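Local atomic coordinates of Slr0280 protein (Synechocystis sp., PDB entry 5H3K), a protein that is of unknown function but carries a phosphodiester glycosidase (NAGPA-family) domain, and so may cleave a phosphodiester-linked sugar. Residues A[338-343]-A[574-578]. Sequence-based numbering, arbitrary orientation.
Sequences INAGFF and LNLDG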
ATOM      1  N   ILE A 338      -0.653  -2.589  -1.708  1.00  3.41           N
ATOM      2  CA  ILE A 338      -0.457  -1.314  -2.396  1.00  1.91           C
ATOM      3  C   ILE A 338      -1.734  -0.502  -2.219  1.00  2.24           C
ATOM      4  O   ILE A 338      -2.834  -1.061  -2.156  1.00  1.75           O
ATOM      5  CB  ILE A 338      -0.080  -1.511  -3.889  1.00  1.67           C
ATOM      6  CG1 ILE A 338       0.393  -0.186  -4.504  1.00  2.32           C
ATOM      7  CG2 ILE A 338      -1.243  -2.126  -4.684  1.00  2.46           C
ATOM      8  CD1 ILE A 338       0.958  -0.332  -5.922  1.00  3.20           C
ATOM      9  N   ASN A 339      -1.603   0.813  -2.093  1.00  2.94           N
ATOM     10  CA  ASN A 339      -2.780   1.678  -2.072  1.00  1.90           C
ATOM     11  C   ASN A 339      -3.571   1.493  -3.367  1.00  3.33           C
ATOM     12  O   ASN A 339      -3.003   1.186  -4.438  1.00  3.24           O
ATOM     13  CB  ASN A 339      -2.355   3.142  -1.940  1.00  2.02           C
ATOM     14  CG  ASN A 339      -1.736   3.663  -3.210  1.00  2.76           C
ATOM     15  OD1 ASN A 339      -0.609   3.293  -3.564  1.00  2.44           O
ATOM     16  ND2 ASN A 339      -2.482   4.502  -3.936  1.00  2.12           N
ATOM     17  N   ALA A 340      -4.886   1.655  -3.290  1.00  2.26           N
ATOM     18  CA  ALA A 340      -5.722   1.273  -4.427  1.00  2.79           C
ATOM     19  C   ALA A 340      -6.694   2.350  -4.909  1.00  3.12           C
ATOM     20  O   ALA A 340      -6.344   3.181  -5.755  1.00  3.64           O
ATOM     21  CB  ALA A 340      -6.457  -0.069  -4.133  1.00  3.30           C
ATOM     22  N   GLY A 341      -7.924   2.342  -4.399  1.00  3.05           N
ATOM     23  CA  GLY A 341      -8.967   3.158  -4.999  1.00  3.62           C
ATOM     24  C   GLY A 341      -8.999   4.641  -4.628  1.00  3.71           C
ATOM     25  O   GLY A 341      -8.489   5.053  -3.582  1.00  4.14           O
ATOM     26  N   PHE A 342      -9.635   5.444  -5.481  1.00  2.47           N
ATOM     27  CA  PHE A 342      -9.865   6.857  -5.197  1.00  3.48           C
ATOM     28  C   PHE A 342     -10.878   7.060  -4.065  1.00  2.98           C
ATOM     29  O   PHE A 342     -11.759   6.222  -3.831  1.00  3.53           O
ATOM     30  CB  PHE A 342     -10.363   7.553  -6.459  1.00  4.46           C
ATOM     31  CG  PHE A 342      -9.359   7.560  -7.574  1.00  3.92           C
ATOM     32  CD1 PHE A 342      -9.559   6.800  -8.717  1.00  4.94           C
ATOM     33  CD2 PHE A 342      -8.209   8.327  -7.466  1.00  6.86           C
ATOM     34  CE1 PHE A 342      -8.617   6.806  -9.758  1.00  4.02           C
ATOM     35  CE2 PHE A 342      -7.256   8.345  -8.500  1.00  5.19           C
ATOM     36  CZ  PHE A 342      -7.459   7.594  -9.634  1.00  5.85           C
ATOM     37  N   PHE A 343     -10.744   8.177  -3.365  1.00  3.10           N
ATOM     38  CA  PHE A 343     -11.602   8.492  -2.234  1.00  3.67           C
ATOM     39  C   PHE A 343     -11.650   9.995  -2.040  1.00  6.21           C
ATOM     40  O   PHE A 343     -10.838  10.738  -2.613  1.00  5.20           O
ATOM     41  CB  PHE A 343     -11.096   7.796  -0.946  1.00  4.05           C
ATOM     42  CG  PHE A 343      -9.674   8.182  -0.540  1.00  5.37           C
ATOM     43  CD1 PHE A 343      -8.574   7.538  -1.099  1.00  3.33           C
ATOM     44  CD2 PHE A 343      -9.448   9.180   0.404  1.00 10.56           C
ATOM     45  CE1 PHE A 343      -7.263   7.890  -0.737  1.00  4.79           C
ATOM     46  CE2 PHE A 343      -8.142   9.540   0.773  1.00  6.75           C
ATOM     47  CZ  PHE A 343      -7.048   8.886   0.194  1.00  6.93           C
ATOM     48  N   LEU A 574      -3.676  -1.150 -14.856  1.00  2.33           N
ATOM     49  CA  LEU A 574      -4.662  -0.232 -14.304  1.00  3.80           C
ATOM     50  C   LEU A 574      -3.949   0.780 -13.430  1.00  3.29           C
ATOM     51  O   LEU A 574      -3.210   0.409 -12.499  1.00  2.83           O
ATOM     52  CB  LEU A 574      -5.685  -1.007 -13.458  1.00  3.32           C
ATOM     53  CG  LEU A 574      -6.665  -0.179 -12.626  1.00  2.87           C
ATOM     54  CD1 LEU A 574      -7.605   0.566 -13.549  1.00  4.67           C
ATOM     55  CD2 LEU A 574      -7.441  -1.130 -11.699  1.00  4.34           C
ATOM     56  N   ASN A 575      -4.157   2.059 -13.729  1.00  4.27           N
ATOM     57  CA  ASN A 575      -3.677   3.131 -12.873  1.00  4.55           C
ATOM     58  C   ASN A 575      -4.467   3.116 -11.576  1.00  3.61           C
ATOM     59  O   ASN A 575      -5.697   3.037 -11.601  1.00  3.55           O
ATOM     60  CB  ASN A 575      -3.824   4.491 -13.549  1.00  3.20           C
ATOM     61  CG  ASN A 575      -3.171   5.604 -12.746  1.00  3.51           C
ATOM     62  OD1 ASN A 575      -1.949   5.584 -12.508  1.00  4.66           O
ATOM     63  ND2 ASN A 575      -3.979   6.565 -12.289  1.00  4.53           N
ATOM     64  N   LEU A 576      -3.761   3.132 -10.451  1.00  3.88           N
ATOM     65  CA  LEU A 576      -4.398   3.217  -9.139  1.00  3.52           C
ATOM     66  C   LEU A 576      -4.227   4.655  -8.668  1.00  3.07           C
ATOM     67  O   LEU A 576      -3.606   5.470  -9.369  1.00  4.81           O
ATOM     68  CB  LEU A 576      -3.736   2.224  -8.164  1.00  2.86           C
ATOM     69  CG  LEU A 576      -3.876   0.730  -8.529  1.00  2.18           C
ATOM     70  CD1 LEU A 576      -3.042  -0.203  -7.608  1.00  3.26           C
ATOM     71  CD2 LEU A 576      -5.336   0.297  -8.535  1.00  2.36           C
ATOM     72  N   ASP A 577      -4.767   4.993  -7.500  1.00  3.14           N
ATOM     73  CA  ASP A 577      -4.592   6.341  -6.949  1.00  4.40           C
ATOM     74  C   ASP A 577      -3.091   6.640  -6.758  1.00  3.83           C
ATOM     75  O   ASP A 577      -2.300   5.751  -6.432  1.00  3.65           O
ATOM     76  CB  ASP A 577      -5.358   6.441  -5.619  1.00  4.53           C
ATOM     77  CG  ASP A 577      -5.417   7.853  -5.049  1.00  6.75           C
ATOM     78  OD1 ASP A 577      -5.247   8.860  -5.786  1.00  5.06           O
ATOM     79  OD2 ASP A 577      -5.676   7.946  -3.818  1.00  5.44           O
ATOM     80  N   GLY A 578      -2.688   7.885  -6.992  1.00  5.10           N
ATOM     81  CA  GLY A 578      -1.280   8.237  -6.886  1.00  4.26           C
ATOM     82  C   GLY A 578      -0.998   9.407  -5.967  1.00  4.96           C
ATOM     83  O   GLY A 578      -1.699   9.611  -4.964  1.00  5.28           O
TER
HETATM   84  O   HOH W   1      -5.087   5.395  -2.515  1.00  4.47           O
HETATM   85  O   HOH W   2      -7.991   9.571  -3.885  1.00  8.59           O
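Asn-339 and Ala-340 meet Leu-576 and Asp-577 in a buried, polar junction between two antiparallel beta-sheets of the chain, where strand 336-339 of one and strand 572-576 of the other run out into loops. Segment 574-578 lies within the phosphodiester glycosidase family region. The junction illustrates how strand ends from separate sheets can be joined without beta pairing: two direct hydrogen bonds, one of them between backbones, link the segments, and bridging waters and side-chain packing complete the junction. Asp-577 N gives a nearly straight bond to Ala-340 O (3.0 Å, 171° at the hydrogen). In return, Asn-339 ND2 reaches Asp-577 O at 2.8 Å; the acceptor lies in the plane of the side-chain amide, whereas the nitrogen stands well above the carbonyl plane. Asn-339 OD1, the other end of that amide, accepts from Ser-532 OG and Ser-583 N, which should fix its rotation. Leu-576 CD1 packs against Ile-338 CG2 (3.9 Å) and also touches Asn-339 O, a buried carbonyl oxygen with no polar partner in the model. A chi1 of -172°, which sets CG of Asp-577 trans to its own nitrogen, carries the carboxylate out between two aromatic rings. Asp-577 OD1 lies 3.4 Å from Phe-342 CE2, the two planes turned 55° apart, while the ring of Phe-343 stands almost perpendicular to the carboxylate. Ser-581 OG also bonds to OD2, and two waters donate to this same oxygen: one accepts from Asn-339 ND2, and the other, 2.8 Å from Asp-577 OD2, accepts from Phe-343 N.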